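Local coordinates for protein alpha-glucosidase (Bacteroides thetaiotaomicron, PDB 5XFM) that probably hydrolyses terminal beta-L-arabinopyranosides and alpha-galactosides, as a calcium-containing bifunctional member of glycoside hydrolase family 97, at residues A[179-182]-A[183-187]; A[474-477]-A[478-482]. The protein carries 1 engineered substitution. All coordinates share one frame; numbering follows the deposited sequence.

Contact 1: A[179-182]-A[183-187]; sequences ADAP and MSDRS
The carboxylate of Asp185 folds back over the ring of Pro182, so a charged group lies against an apolar one: OD2 of Asp185 is 3.3 Å from CD of Pro182, and OD1 of Asp185 is 3.7 Å from CG of the same ring. What brings them together is a type I beta turn from Pro182 to Asp185, at the end of strand 178-182 in the N-terminal beta-rich region of this family 97 hydrolase. The turn is closed by Asp185 N, which donates to Pro182 O over 3.2 Å; the N-H arrives from above the carbonyl plane, 64° out of it. Asp185 carries CG anti to its own carbonyl carbon (chi1 -81°), and this swings the carboxylate back toward the strand instead of onward along the chain. The charge is answered by Lys178, whose NZ forms a salt bridge with OD2, so the carboxylate links the turn to the start of the strand. Met183 points away from Pro182 and packs on Phe148, Thr152 and Thr154, giving the turn one buried side while Pro182 and Ser184 stay exposed. Beyond the proline ring, the methyl CB of Ala181 also meets Asp185, 3.7 Å from OD2.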
ATOM      1  N   ALA A 179       4.162 -13.015 -12.465  1.00 21.56           N
ATOM      2  CA  ALA A 179       3.893 -12.022 -13.495  1.00 22.57           C
ATOM      3  C   ALA A 179       3.281 -12.674 -14.725  1.00 24.01           C
ATOM      4  O   ALA A 179       3.733 -13.726 -15.164  1.00 29.66           O
ATOM      5  CB  ALA A 179       5.170 -11.275 -13.871  1.00 20.79           C
ATOM      6  N   ASP A 180       2.252 -12.035 -15.275  1.00 24.58           N
ATOM      7  CA  ASP A 180       1.569 -12.526 -16.467  1.00 25.82           C
ATOM      8  C   ASP A 180       1.178 -13.998 -16.365  1.00 24.46           C
ATOM      9  O   ASP A 180       1.352 -14.766 -17.308  1.00 23.53           O
ATOM     10  CB  ASP A 180       2.441 -12.278 -17.700  1.00 20.68           C
ATOM     11  CG  ASP A 180       2.161 -10.929 -18.334  1.00 29.71           C
ATOM     12  OD1 ASP A 180       0.980 -10.661 -18.653  1.00 29.29           O
ATOM     13  OD2 ASP A 180       3.101 -10.118 -18.475  1.00 32.80           O
ATOM     14  N   ALA A 181       0.662 -14.379 -15.204  1.00 23.01           N
ATOM     15  CA  ALA A 181       0.167 -15.726 -14.984  1.00 19.27           C
ATOM     16  C   ALA A 181      -1.158 -15.938 -15.706  1.00 21.66           C
ATOM     17  O   ALA A 181      -1.942 -15.002 -15.856  1.00 26.17           O
ATOM     18  CB  ALA A 181       0.004 -15.987 -13.503  1.00 16.60           C
ATOM     19  N   PRO A 182      -1.411 -17.170 -16.167  1.00 24.54           N
ATOM     20  CA  PRO A 182      -2.737 -17.469 -16.713  1.00 23.54           C
ATOM     21  C   PRO A 182      -3.800 -17.329 -15.627  1.00 28.42           C
ATOM     22  O   PRO A 182      -3.485 -17.544 -14.448  1.00 25.88           O
ATOM     23  CB  PRO A 182      -2.619 -18.922 -17.191  1.00 26.86           C
ATOM     24  CG  PRO A 182      -1.149 -19.229 -17.211  1.00 30.41           C
ATOM     25  CD  PRO A 182      -0.505 -18.330 -16.209  1.00 22.89           C
ATOM     26  N   MET A 183      -5.017 -16.943 -16.010  1.00 20.06           N
ATOM     27  CA  MET A 183      -6.118 -16.821 -15.063  1.00 22.21           C
ATOM     28  C   MET A 183      -6.461 -18.170 -14.444  1.00 26.10           C
ATOM     29  O   MET A 183      -6.869 -18.251 -13.284  1.00 19.81           O
ATOM     30  CB  MET A 183      -7.366 -16.225 -15.732  1.00 23.83           C
ATOM     31  CG  MET A 183      -7.450 -14.710 -15.631  1.00 20.81           C
ATOM     32  SD  MET A 183      -9.021 -14.036 -16.193  1.00 28.91           S
ATOM     33  CE  MET A 183      -9.311 -14.998 -17.680  1.00 26.67           C
ATOM     34  N   SER A 184      -6.288 -19.226 -15.230  1.00 17.48           N
ATOM     35  CA  SER A 184      -6.621 -20.581 -14.801  1.00 21.09           C
ATOM     36  C   SER A 184      -5.714 -21.093 -13.677  1.00 22.34           C
ATOM     37  O   SER A 184      -5.998 -22.123 -13.072  1.00 19.78           O
ATOM     38  CB  SER A 184      -6.534 -21.541 -15.982  1.00 22.60           C
ATOM     39  OG  SER A 184      -5.177 -21.745 -16.333  1.00 27.47           O
ATOM     40  N   ASP A 185      -4.605 -20.405 -13.427  1.00 17.68           N
ATOM     41  CA  ASP A 185      -3.712 -20.818 -12.348  1.00 24.72           C
ATOM     42  C   ASP A 185      -4.422 -20.851 -11.005  1.00 23.34           C
ATOM     43  O   ASP A 185      -5.299 -20.039 -10.729  1.00 24.51           O
ATOM     44  CB  ASP A 185      -2.493 -19.903 -12.259  1.00 25.07           C
ATOM     45  CG  ASP A 185      -1.432 -20.261 -13.270  1.00 30.63           C
ATOM     46  OD1 ASP A 185      -1.679 -21.187 -14.072  1.00 30.42           O
ATOM     47  OD2 ASP A 185      -0.344 -19.650 -13.239  1.00 36.87           O
ATOM     48  N   ARG A 186      -4.034 -21.809 -10.175  1.00 27.57           N
ATOM     49  CA  ARG A 186      -4.592 -21.948  -8.840  1.00 28.15           C
ATOM     50  C   ARG A 186      -3.686 -21.241  -7.827  1.00 26.62           C
ATOM     51  O   ARG A 186      -2.462 -21.265  -7.963  1.00 26.74           O
ATOM     52  CB  ARG A 186      -4.760 -23.432  -8.512  1.00 25.66           C
ATOM     53  CG  ARG A 186      -4.660 -23.804  -7.055  1.00 31.39           C
ATOM     54  CD  ARG A 186      -5.917 -23.449  -6.274  1.00 36.51           C
ATOM     55  NE  ARG A 186      -6.075 -24.311  -5.103  1.00 41.34           N
ATOM     56  CZ  ARG A 186      -5.135 -24.511  -4.181  1.00 40.11           C
ATOM     57  NH1 ARG A 186      -3.959 -23.901  -4.278  1.00 28.79           N
ATOM     58  NH2 ARG A 186      -5.374 -25.314  -3.149  1.00 39.83           N
ATOM     59  N   SER A 187      -4.289 -20.597  -6.830  1.00 23.88           N
ATOM     60  CA  SER A 187      -3.519 -19.884  -5.816  1.00 24.75           C
ATOM     61  C   SER A 187      -2.677 -20.857  -5.006  1.00 24.48           C
ATOM     62  O   SER A 187      -3.048 -22.020  -4.832  1.00 21.74           O
ATOM     63  CB  SER A 187      -4.433 -19.073  -4.886  1.00 20.81           C
ATOM     64  OG  SER A 187      -5.222 -19.913  -4.067  1.00 20.47           O
TER

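Contact 2: A[474-477]-A[478-482]; sequences TCLH and PFIRN
His477 and Arg481 cross at a slant, the imidazole and guanidinium planes 63° apart, and they touch where ND1 of His477 lies 4.1 Å from CB of Arg481. A water in the plane of the imidazole, at its edge, joins the two residues: it is 3.1 Å from His477 ND1 and accepts a hydrogen bond from Arg481 N. The guanidinium group leads away to backbone oxygens of Glu452, Ala453 and Ser486. Phe479 turns its ring edge to the preceding turn, with CD1 of Phe479 3.4 Å from Cys475 O; CG anti to the carbonyl carbon (chi1 -60°) sets it there. Just after helix 470-474, Leu476 O accepts from Phe479 N, three residues on, at 2.9 Å. His477 O is gripped twice, by Ile480 N at 3.1 Å and by Asn482 N at 3.0 Å, which arrive from opposite faces of its plane. Pro478 sets its CD 3.1 Å from Thr474 O and rests on Val568 and Leu570; an alanine here would probably leave a gap against those two side chains and let the backbone turn more freely. With every touching residue buried, the carbonyls of Leu476 and His477 find donors within the turn, and Arg481 N is met by the water.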
ATOM      1  N   THR A 474      10.692  -4.821  -6.933  1.00 24.16           N
ATOM      2  CA  THR A 474      10.815  -3.366  -7.066  1.00 20.92           C
ATOM      3  C   THR A 474      10.108  -2.875  -8.333  1.00 22.64           C
ATOM      4  O   THR A 474       9.531  -1.791  -8.357  1.00 22.07           O
ATOM      5  CB  THR A 474      12.289  -2.922  -7.083  1.00 20.53           C
ATOM      6  OG1 THR A 474      12.930  -3.356  -5.879  1.00 28.35           O
ATOM      7  CG2 THR A 474      12.405  -1.407  -7.177  1.00 28.11           C
ATOM      8  N   CYS A 475      10.147  -3.683  -9.386  1.00 21.80           N
ATOM      9  CA  CYS A 475       9.487  -3.330 -10.636  1.00 28.20           C
ATOM     10  C   CYS A 475       8.029  -3.750 -10.613  1.00 26.00           C
ATOM     11  O   CYS A 475       7.311  -3.572 -11.597  1.00 30.81           O
ATOM     12  CB  CYS A 475      10.191  -3.974 -11.837  1.00 23.65           C
ATOM     13  SG  CYS A 475      11.755  -3.199 -12.280  1.00 24.09           S
ATOM     14  N   LEU A 476       7.590  -4.330  -9.502  1.00 24.83           N
ATOM     15  CA  LEU A 476       6.159  -4.567  -9.344  1.00 23.29           C
ATOM     16  C   LEU A 476       5.468  -3.478  -8.512  1.00 26.95           C
ATOM     17  O   LEU A 476       4.406  -2.974  -8.904  1.00 20.22           O
ATOM     18  CB  LEU A 476       5.910  -5.941  -8.712  1.00 19.29           C
ATOM     19  CG  LEU A 476       6.218  -7.141  -9.603  1.00 20.60           C
ATOM     20  CD1 LEU A 476       6.179  -8.413  -8.793  1.00 20.33           C
ATOM     21  CD2 LEU A 476       5.251  -7.225 -10.777  1.00 21.19           C
ATOM     22  N   HIS A 477       6.090  -3.087  -7.400  1.00 23.84           N
ATOM     23  CA  HIS A 477       5.421  -2.252  -6.389  1.00 19.49           C
ATOM     24  C   HIS A 477       4.774  -0.935  -6.840  1.00 23.71           C
ATOM     25  O   HIS A 477       3.663  -0.637  -6.408  1.00 21.96           O
ATOM     26  CB  HIS A 477       6.409  -1.949  -5.266  1.00 19.79           C
ATOM     27  CG  HIS A 477       6.877  -3.177  -4.554  1.00 23.22           C
ATOM     28  ND1 HIS A 477       6.062  -4.271  -4.360  1.00 23.35           N
ATOM     29  CD2 HIS A 477       8.084  -3.508  -4.040  1.00 18.24           C
ATOM     30  CE1 HIS A 477       6.742  -5.217  -3.736  1.00 22.91           C
ATOM     31  NE2 HIS A 477       7.969  -4.778  -3.528  1.00 25.83           N
ATOM     32  N   PRO A 478       5.440  -0.152  -7.707  1.00 24.11           N
ATOM     33  CA  PRO A 478       4.771   1.091  -8.103  1.00 22.12           C
ATOM     34  C   PRO A 478       3.485   0.871  -8.899  1.00 24.28           C
ATOM     35  O   PRO A 478       2.651   1.773  -8.950  1.00 21.29           O
ATOM     36  CB  PRO A 478       5.829   1.811  -8.952  1.00 26.14           C
ATOM     37  CG  PRO A 478       6.866   0.796  -9.257  1.00 30.58           C
ATOM     38  CD  PRO A 478       6.851  -0.168  -8.130  1.00 27.83           C
ATOM     39  N   PHE A 479       3.343  -0.299  -9.515  1.00 25.91           N
ATOM     40  CA  PHE A 479       2.142  -0.639 -10.274  1.00 23.83           C
ATOM     41  C   PHE A 479       1.044  -1.270  -9.406  1.00 25.95           C
ATOM     42  O   PHE A 479      -0.135  -1.247  -9.777  1.00 21.58           O
ATOM     43  CB  PHE A 479       2.482  -1.606 -11.418  1.00 25.35           C
ATOM     44  CG  PHE A 479       3.471  -1.063 -12.424  1.00 26.06           C
ATOM     45  CD1 PHE A 479       4.807  -1.437 -12.375  1.00 27.95           C
ATOM     46  CD2 PHE A 479       3.058  -0.208 -13.433  1.00 26.15           C
ATOM     47  CE1 PHE A 479       5.713  -0.952 -13.305  1.00 26.09           C
ATOM     48  CE2 PHE A 479       3.958   0.280 -14.363  1.00 25.96           C
ATOM     49  CZ  PHE A 479       5.288  -0.093 -14.298  1.00 24.43           C
ATOM     50  N   ILE A 480       1.427  -1.847  -8.267  1.00 17.06           N
ATOM     51  CA  ILE A 480       0.494  -2.658  -7.480  1.00 17.62           C
ATOM     52  C   ILE A 480       0.449  -2.277  -5.986  1.00 21.65           C
ATOM     53  O   ILE A 480      -0.341  -1.421  -5.590  1.00 18.87           O
ATOM     54  CB  ILE A 480       0.820  -4.173  -7.618  1.00 14.46           C
ATOM     55  CG1 ILE A 480       0.898  -4.562  -9.099  1.00 16.28           C
ATOM     56  CG2 ILE A 480      -0.232  -5.029  -6.922  1.00 11.08           C
ATOM     57  CD1 ILE A 480       1.258  -6.000  -9.357  1.00 15.24           C
ATOM     58  N   ARG A 481       1.284  -2.893  -5.157  1.00 17.59           N
ATOM     59  CA  ARG A 481       1.154  -2.709  -3.708  1.00 21.75           C
ATOM     60  C   ARG A 481       1.215  -1.242  -3.284  1.00 18.85           C
ATOM     61  O   ARG A 481       0.381  -0.779  -2.509  1.00 16.75           O
ATOM     62  CB  ARG A 481       2.232  -3.502  -2.960  1.00 17.34           C
ATOM     63  CG  ARG A 481       2.439  -3.079  -1.498  1.00 15.39           C
ATOM     64  CD  ARG A 481       1.191  -3.251  -0.625  1.00 19.62           C
ATOM     65  NE  ARG A 481       1.457  -2.817   0.746  1.00 20.22           N
ATOM     66  CZ  ARG A 481       1.407  -1.554   1.159  1.00 21.08           C
ATOM     67  NH1 ARG A 481       1.059  -0.587   0.318  1.00 18.27           N
ATOM     68  NH2 ARG A 481       1.696  -1.258   2.422  1.00 20.88           N
ATOM     69  N   ASN A 482       2.200  -0.521  -3.802  1.00 19.85           N
ATOM     70  CA  ASN A 482       2.484   0.829  -3.337  1.00 17.30           C
ATOM     71  C   ASN A 482       1.589   1.900  -3.987  1.00 21.27           C
ATOM     72  O   ASN A 482       1.446   3.007  -3.456  1.00 24.04           O
ATOM     73  CB  ASN A 482       3.978   1.119  -3.558  1.00 19.11           C
ATOM     74  CG  ASN A 482       4.474   2.312  -2.768  1.00 18.46           C
ATOM     75  OD1 ASN A 482       5.428   2.975  -3.166  1.00 24.23           O
ATOM     76  ND2 ASN A 482       3.827   2.593  -1.642  1.00 17.82           N
TER
HETATM   77  O   HOH W   1       3.343  -5.136  -5.528  1.00 15.74           O

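In the fold
From the N terminus, the chain first reaches contact 1, which closes a turn where strand 178-182, an outermost strand of its antiparallel sheet, passes into the loop leading to strand 197-200. Almost three hundred residues later contact 2 closes a second local turn, between helix 470-474 and strand 497-498, in the TIM-barrel region. The two are in series and neither nests in nor crosses the other. The centres of contacts 1 and 2 lie about 18 Å apart, and they do not touch. Contact 1 links the N-terminal sheet to the C-terminal strands through Asp180, which bonds Tyr563; contact 2 joins the barrel region to strands 567-574 and 577-584, and its Phe479 also touches Leu269 of the N-terminal region.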